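Local coordinates for protein ubiquitin-activating enzyme E1-like (Saccharomyces cerevisiae, PDB 3ONH) that activates the ubiquitin-like protein SMT3 (yeast SUMO) as part of the E1 heterodimer with AOS1, this chain being the ubiquitin-fold domain of the UBA2 subunit, at residues G71-F76 and A88-L93; G8-S13 and C104-V109; Q37-L42 and L49-D54. One frame throughout, in Å; residues are numbered along the deposited sequence.

All three contacts lie in one mixed beta sheet of the ubiquitin-fold domain, with helix 22-33 against one side. Interaction 1 pairs strands 73-78 and 84-95 at the middle. Interaction 2 borders it at strand 6-12, parallel to 84-95, its centre about 10 Å away; interaction 3 adjoins through strand 39-43, antiparallel to 73-78, about 13 Å between centres. Interactions 2 and 3 lie on opposite sides of the chain's centre and do not touch, their nearest atoms about 8 Å apart. Along the chain, interaction 3 closes before interaction 1 opens, and both are nested within the loop closed by interaction 2, making one domain, the part of UBA2 that engages the E2 Ubc9.

Interaction 1. Residues G71-F76 and A88-L93; sequences GSIILF and AIELFL
Glu90 lies across Ile73 and Leu75 on one face of a beta hairpin in the ubiquitin-like sheet, where strands 73-78 and 84-95 run antiparallel. Its CB sits 4.1 Å from Ile74 O. CG is anti to the carbonyl carbon (chi1 -81°) and meets Leu75 CD1 at 3.5 Å. From there the chain extends, so that CD comes near the CG2 methyl of Ile73, and OE1 is closer still to that methyl. The same OE1 forms a salt bridge with Arg7, which gives the charge its partner from strand 6-12.

On this face Ile73 also reaches the Phe92 ring: Ile73 CG1 lies 3.8 Å from Phe92 CD1. Gly71 C lies over one face of the ring, and Gly71 CA comes within 3.5 Å of Phe92 CZ. The positive phi of Gly71 would press any CB against the preceding carbonyl oxygen. On the opposite face of the hairpin, Ile74, Phe76, Ile89 and Leu91 are buried; Phe76, Ile89 and Leu91 touch helix 22-33, and Phe76 CB packs against Ile89 CG2.

Six backbone bonds join the segments, including reciprocal pairs at Ile74 with Leu91 and Phe76 with Ile89. At the Gly71 end, Gly71 N donates to Leu93 O over 2.8 Å with an almost straight N-H...O angle of 178°.

Interaction 2. Residues G8-S13 and C104-V109; sequences GVIKLS and CSLPDV
Ile10 and Leu106 supply the tightest apolar contact, lying side by side and pointing the same way. Leu106 CD2 sits 3.4 Å from both Ile10 CG1 and Ile10 CD1, closer than usual for carbon pairs, and also touches the CG2 branch. Pro107 crosses the same isoleucine, its CD against CG1. Two residues along, Leu12 CD2 meets Cys104 SG at 3.9 Å; Cys104 and Leu12 share a face of the sheet, and SG, anti to the backbone N (chi1 177°), reaches that methyl. An alanine in place of Ile10 removes CG1, CG2 and CD1, and would probably leave Leu106 CD2 without its closest neighbours and open a gap beside Phe25 of helix 22-33.

The hydrogen bonds belong to the short antiparallel ladder by which strand 104-105 joins strand 6-12 at the edge of the ubiquitin-like sheet. Lys11 and Ser105 form a reciprocal hydrogen-bonded pair: Lys11 N donates to Ser105 O, and Ser105 N to Lys11 O at 2.8 Å. After Ser105 the second segment leaves the strand, and a water bridges the backbones, donating to Val9 O at 2.9 Å and to Ser105 O at 3.2 Å.

The remaining contacts are close packing against backbone. The Pro107 ring leans on the Val9 carbonyl, with CD 3.0 Å from Val9 O. Gly8 accommodates the proline and Val109: a CB on it would run into Pro107 CG and Val109 CG2.

Interaction 3. Residues Q37-L42 and L49-D54; sequences QDISLL and LLFDYD
Tyr53 crosses Asp38 at a slant, its CB 3.5 Å from Asp38 OD1, the ring and carboxylate planes 30° apart. CG of the tyrosine stands between its backbone N and carbonyl carbon (chi1 58°), 4.1 Å from Asp38 CB and CG. Ile39 O comes to the ring at its edge, near the plane, 3.8 Å from Tyr53 CD2.

Leu41 faces two residues of the other strand. Its N donates to Phe51 O at 2.7 Å, in the carbonyl plane, while its O accepts from Leu50 N at 2.9 Å and, weakly, from Phe51 N. This is a classic beta bulge, in the hairpin of strands 39-43 and 48-52 at the border of the ubiquitin-like sheet. It shifts the register by one residue, and Leu42 then pairs with Leu49.

Leu41 packs accordingly: CD2 reaches Leu50 CB, and CB meets Phe51 CB, each at 4.1 Å. Leu41 and Phe51 both rest on Val26 of helix 22-33. On the other face, Leu49 CD1 touches Ser40 OG and Leu41 O, while Leu42 CD1 comes within 3.4 Å of Leu49 N.

Interaction 1. Residues G71-F76 and A88-L93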
# COMPACT_ATOMS: atom_id res chain seq x y z
N GLY A 71 2.00 -2.02 12.48
CA GLY A 71 1.63 -0.70 12.93
C GLY A 71 2.01 0.40 11.97
O GLY A 71 1.66 1.56 12.17
N SER A 72 2.76 0.04 10.93
CA SER A 72 3.08 1.00 9.89
C SER A 72 1.80 1.39 9.20
O SER A 72 0.89 0.59 9.05
CB SER A 72 4.04 0.40 8.86
OG SER A 72 5.35 0.29 9.37
N ILE A 73 1.73 2.65 8.78
CA ILE A 73 0.60 3.13 8.01
C ILE A 73 1.10 3.57 6.64
O ILE A 73 2.02 4.38 6.53
CB ILE A 73 -0.10 4.28 8.74
CG1 ILE A 73 -0.86 3.73 9.95
CG2 ILE A 73 -1.05 5.01 7.80
CD1 ILE A 73 -1.82 4.71 10.58
N ILE A 74 0.50 3.01 5.60
CA ILE A 74 0.89 3.34 4.24
C ILE A 74 -0.17 4.22 3.60
O ILE A 74 -1.36 3.96 3.75
CB ILE A 74 1.06 2.07 3.39
CG1 ILE A 74 2.20 1.23 3.96
CG2 ILE A 74 1.36 2.43 1.95
CD1 ILE A 74 3.42 2.03 4.28
N LEU A 75 0.26 5.27 2.91
CA LEU A 75 -0.66 6.13 2.17
C LEU A 75 -0.47 5.91 0.67
O LEU A 75 0.61 6.13 0.13
CB LEU A 75 -0.44 7.60 2.51
CG LEU A 75 -1.33 8.57 1.76
CD1 LEU A 75 -2.76 8.50 2.27
CD2 LEU A 75 -0.79 9.98 1.89
N PHE A 76 -1.53 5.48 -0.00
CA PHE A 76 -1.45 5.09 -1.39
C PHE A 76 -2.28 6.05 -2.22
O PHE A 76 -3.50 6.10 -2.06
CB PHE A 76 -1.99 3.67 -1.54
CG PHE A 76 -1.57 2.98 -2.80
CD1 PHE A 76 -0.48 2.13 -2.81
CD2 PHE A 76 -2.28 3.17 -3.97
CE1 PHE A 76 -0.09 1.48 -3.97
CE2 PHE A 76 -1.90 2.53 -5.13
CZ PHE A 76 -0.80 1.69 -5.14
N ALA A 88 -7.43 8.73 -2.09
CA ALA A 88 -6.29 8.10 -1.44
C ALA A 88 -6.75 7.18 -0.32
O ALA A 88 -7.83 7.36 0.22
CB ALA A 88 -5.32 9.16 -0.91
N ILE A 89 -5.93 6.20 0.02
CA ILE A 89 -6.28 5.29 1.09
C ILE A 89 -5.11 5.13 2.05
O ILE A 89 -3.96 5.04 1.63
CB ILE A 89 -6.73 3.94 0.53
CG1 ILE A 89 -7.19 3.01 1.65
CG2 ILE A 89 -5.60 3.29 -0.27
CD1 ILE A 89 -7.75 1.69 1.17
N GLU A 90 -5.40 5.13 3.35
CA GLU A 90 -4.40 4.87 4.37
C GLU A 90 -4.60 3.47 4.88
O GLU A 90 -5.64 3.16 5.45
CB GLU A 90 -4.53 5.85 5.53
CG GLU A 90 -3.88 7.21 5.28
CD GLU A 90 -3.52 7.93 6.58
OE1 GLU A 90 -3.43 7.25 7.62
OE2 GLU A 90 -3.31 9.16 6.55
N LEU A 91 -3.61 2.63 4.65
CA LEU A 91 -3.68 1.23 5.06
C LEU A 91 -2.77 0.93 6.25
O LEU A 91 -1.55 1.14 6.19
CB LEU A 91 -3.36 0.31 3.88
CG LEU A 91 -4.36 0.34 2.72
CD1 LEU A 91 -3.76 -0.27 1.49
CD2 LEU A 91 -5.63 -0.38 3.11
N PHE A 92 -3.37 0.44 7.32
CA PHE A 92 -2.67 0.04 8.52
C PHE A 92 -2.18 -1.40 8.35
O PHE A 92 -2.97 -2.28 8.03
CB PHE A 92 -3.63 0.13 9.72
CG PHE A 92 -2.98 -0.16 11.04
CD1 PHE A 92 -2.57 0.87 11.86
CD2 PHE A 92 -2.81 -1.47 11.48
CE1 PHE A 92 -1.98 0.62 13.09
CE2 PHE A 92 -2.21 -1.73 12.71
CZ PHE A 92 -1.80 -0.68 13.51
N LEU A 93 -0.89 -1.63 8.57
CA LEU A 93 -0.33 -2.98 8.48
C LEU A 93 -0.46 -3.71 9.81
O LEU A 93 0.23 -3.39 10.78
CB LEU A 93 1.14 -2.95 8.06
CG LEU A 93 1.49 -2.20 6.77
CD1 LEU A 93 2.94 -2.46 6.38
CD2 LEU A 93 0.56 -2.64 5.65

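Interaction 2. Residues G8-S13 and C104-V109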
# COMPACT_ATOMS: atom_id res chain seq x y z
N GLY A 8 -8.29 1.46 5.97
CA GLY A 8 -8.50 0.04 6.16
C GLY A 8 -7.32 -0.61 6.86
O GLY A 8 -6.27 0.02 7.02
N VAL A 9 -7.49 -1.86 7.27
CA VAL A 9 -6.42 -2.65 7.85
C VAL A 9 -6.03 -3.78 6.90
O VAL A 9 -6.88 -4.52 6.41
CB VAL A 9 -6.84 -3.27 9.20
CG1 VAL A 9 -5.79 -4.27 9.69
CG2 VAL A 9 -7.07 -2.19 10.24
N ILE A 10 -4.73 -3.89 6.64
CA ILE A 10 -4.19 -5.05 5.94
C ILE A 10 -3.78 -6.10 6.96
O ILE A 10 -3.00 -5.81 7.86
CB ILE A 10 -2.96 -4.67 5.09
CG1 ILE A 10 -3.37 -3.71 3.97
CG2 ILE A 10 -2.33 -5.91 4.50
CD1 ILE A 10 -2.20 -3.22 3.14
N LYS A 11 -4.33 -7.30 6.83
CA LYS A 11 -3.94 -8.42 7.69
C LYS A 11 -2.81 -9.23 7.05
O LYS A 11 -3.01 -9.92 6.05
CB LYS A 11 -5.14 -9.33 7.96
CG LYS A 11 -6.32 -8.64 8.63
CD LYS A 11 -7.57 -9.52 8.57
CE LYS A 11 -8.78 -8.82 9.16
NZ LYS A 11 -8.56 -8.45 10.59
N LEU A 12 -1.63 -9.13 7.64
CA LEU A 12 -0.42 -9.77 7.13
C LEU A 12 0.12 -10.77 8.12
O LEU A 12 0.15 -10.50 9.32
CB LEU A 12 0.67 -8.72 6.89
CG LEU A 12 0.81 -8.08 5.52
CD1 LEU A 12 1.54 -6.76 5.64
CD2 LEU A 12 1.54 -9.01 4.57
N SER A 13 0.55 -11.93 7.62
CA SER A 13 1.32 -12.85 8.44
C SER A 13 2.77 -12.38 8.44
O SER A 13 3.21 -11.66 7.54
CB SER A 13 1.20 -14.28 7.91
OG SER A 13 1.67 -14.39 6.58
N CYS A 104 -1.91 -12.34 3.15
CA CYS A 104 -1.86 -10.90 2.93
C CYS A 104 -3.24 -10.47 2.52
O CYS A 104 -3.55 -10.41 1.34
CB CYS A 104 -0.86 -10.53 1.85
SG CYS A 104 -0.83 -8.76 1.49
N SER A 105 -4.07 -10.17 3.51
CA SER A 105 -5.47 -9.88 3.26
C SER A 105 -5.74 -8.38 3.21
O SER A 105 -5.64 -7.71 4.22
CB SER A 105 -6.32 -10.53 4.35
OG SER A 105 -7.68 -10.59 3.98
N LEU A 106 -6.07 -7.86 2.03
CA LEU A 106 -6.41 -6.45 1.90
C LEU A 106 -7.86 -6.20 2.27
O LEU A 106 -8.75 -6.98 1.93
CB LEU A 106 -6.14 -5.94 0.48
CG LEU A 106 -4.69 -5.85 -0.00
CD1 LEU A 106 -4.57 -4.88 -1.17
CD2 LEU A 106 -3.78 -5.42 1.11
N PRO A 107 -8.12 -5.09 2.96
CA PRO A 107 -9.49 -4.77 3.39
C PRO A 107 -10.42 -4.45 2.23
O PRO A 107 -10.03 -3.79 1.26
CB PRO A 107 -9.29 -3.53 4.26
CG PRO A 107 -8.03 -2.92 3.74
CD PRO A 107 -7.15 -4.09 3.42
N ASP A 108 -11.66 -4.91 2.33
CA ASP A 108 -12.68 -4.50 1.37
C ASP A 108 -13.23 -3.14 1.75
O ASP A 108 -14.10 -3.02 2.62
CB ASP A 108 -13.77 -5.56 1.24
CG ASP A 108 -13.33 -6.72 0.37
OD1 ASP A 108 -13.60 -6.68 -0.85
OD2 ASP A 108 -12.70 -7.66 0.90
N VAL A 109 -12.69 -2.11 1.11
CA VAL A 109 -13.03 -0.72 1.38
C VAL A 109 -13.59 -0.06 0.12
O VAL A 109 -13.25 -0.45 -0.99
CB VAL A 109 -11.78 0.08 1.81
CG1 VAL A 109 -12.12 1.55 2.01
CG2 VAL A 109 -11.17 -0.51 3.07
O HOH W 1 -8.25 -7.01 6.02

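Interaction 3. Residues Q37-L42 and L49-D54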
# COMPACT_ATOMS: atom_id res chain seq x y z
N GLN A 37 -2.13 3.77 -13.29
CA GLN A 37 -0.77 3.26 -13.32
C GLN A 37 0.18 4.11 -12.49
O GLN A 37 0.96 3.59 -11.70
CB GLN A 37 -0.28 3.14 -14.75
CG GLN A 37 -1.21 2.33 -15.60
CD GLN A 37 -1.77 1.12 -14.86
OE1 GLN A 37 -1.22 0.02 -14.94
NE2 GLN A 37 -2.86 1.33 -14.13
N ASP A 38 0.12 5.42 -12.67
CA ASP A 38 0.97 6.33 -11.92
C ASP A 38 0.43 6.52 -10.52
O ASP A 38 -0.64 7.09 -10.33
CB ASP A 38 1.06 7.68 -12.61
CG ASP A 38 1.75 7.61 -13.95
OD1 ASP A 38 2.42 6.60 -14.22
OD2 ASP A 38 1.62 8.58 -14.74
N ILE A 39 1.21 6.07 -9.54
CA ILE A 39 0.77 6.04 -8.16
C ILE A 39 1.87 6.53 -7.22
O ILE A 39 3.02 6.69 -7.62
CB ILE A 39 0.37 4.60 -7.78
CG1 ILE A 39 -1.08 4.57 -7.31
CG2 ILE A 39 1.35 3.98 -6.78
CD1 ILE A 39 -2.03 5.01 -8.38
N SER A 40 1.48 6.80 -5.97
CA SER A 40 2.44 7.15 -4.93
C SER A 40 2.19 6.28 -3.70
O SER A 40 1.06 6.14 -3.26
CB SER A 40 2.28 8.62 -4.54
OG SER A 40 3.54 9.22 -4.30
N LEU A 41 3.26 5.71 -3.16
CA LEU A 41 3.19 4.92 -1.93
C LEU A 41 4.15 5.50 -0.90
O LEU A 41 5.37 5.48 -1.07
CB LEU A 41 3.53 3.45 -2.21
CG LEU A 41 3.16 2.44 -1.11
CD1 LEU A 41 3.15 1.03 -1.67
CD2 LEU A 41 4.10 2.52 0.08
N LEU A 42 3.58 6.02 0.17
CA LEU A 42 4.34 6.68 1.22
C LEU A 42 4.15 5.96 2.55
O LEU A 42 3.06 5.47 2.85
CB LEU A 42 3.86 8.12 1.33
CG LEU A 42 4.42 9.00 2.45
CD1 LEU A 42 5.69 9.68 1.99
CD2 LEU A 42 3.39 10.03 2.85
N LEU A 49 8.76 8.58 1.19
CA LEU A 49 8.27 8.22 -0.13
C LEU A 49 8.95 6.94 -0.54
O LEU A 49 10.14 6.92 -0.82
CB LEU A 49 8.54 9.32 -1.16
CG LEU A 49 7.96 9.06 -2.55
CD1 LEU A 49 6.53 8.54 -2.48
CD2 LEU A 49 8.03 10.32 -3.40
N LEU A 50 8.19 5.86 -0.55
CA LEU A 50 8.76 4.54 -0.76
C LEU A 50 8.70 4.13 -2.22
O LEU A 50 9.50 3.32 -2.68
CB LEU A 50 8.03 3.54 0.12
CG LEU A 50 8.31 3.75 1.61
CD1 LEU A 50 7.66 2.67 2.45
CD2 LEU A 50 9.80 3.77 1.83
N PHE A 51 7.77 4.73 -2.97
CA PHE A 51 7.57 4.34 -4.35
C PHE A 51 6.66 5.32 -5.05
O PHE A 51 5.64 5.73 -4.51
CB PHE A 51 6.95 2.94 -4.40
CG PHE A 51 6.72 2.42 -5.79
CD1 PHE A 51 7.55 1.45 -6.32
CD2 PHE A 51 5.68 2.91 -6.56
CE1 PHE A 51 7.34 0.97 -7.60
CE2 PHE A 51 5.46 2.43 -7.84
CZ PHE A 51 6.29 1.46 -8.36
N ASP A 52 7.05 5.73 -6.25
CA ASP A 52 6.11 6.40 -7.14
C ASP A 52 6.48 6.13 -8.60
O ASP A 52 7.37 5.33 -8.88
CB ASP A 52 5.96 7.90 -6.81
CG ASP A 52 7.14 8.73 -7.25
OD1 ASP A 52 7.04 9.97 -7.18
OD2 ASP A 52 8.17 8.16 -7.67
N TYR A 53 5.79 6.79 -9.51
CA TYR A 53 5.94 6.51 -10.93
C TYR A 53 7.25 7.04 -11.48
O TYR A 53 7.42 7.19 -12.69
CB TYR A 53 4.81 7.19 -11.67
CG TYR A 53 4.80 8.68 -11.42
CD1 TYR A 53 5.33 9.56 -12.36
CD2 TYR A 53 4.30 9.20 -10.24
CE1 TYR A 53 5.33 10.92 -12.13
CE2 TYR A 53 4.30 10.56 -10.00
CZ TYR A 53 4.82 11.41 -10.95
OH TYR A 53 4.82 12.77 -10.71
N ASP A 54 8.19 7.33 -10.59
CA ASP A 54 9.42 8.01 -10.97
C ASP A 54 10.53 7.52 -10.04
O ASP A 54 11.71 7.77 -10.27
CB ASP A 54 9.21 9.51 -10.82
CG ASP A 54 10.01 10.31 -11.82
OD1 ASP A 54 9.58 11.44 -12.13
OD2 ASP A 54 11.05 9.81 -12.29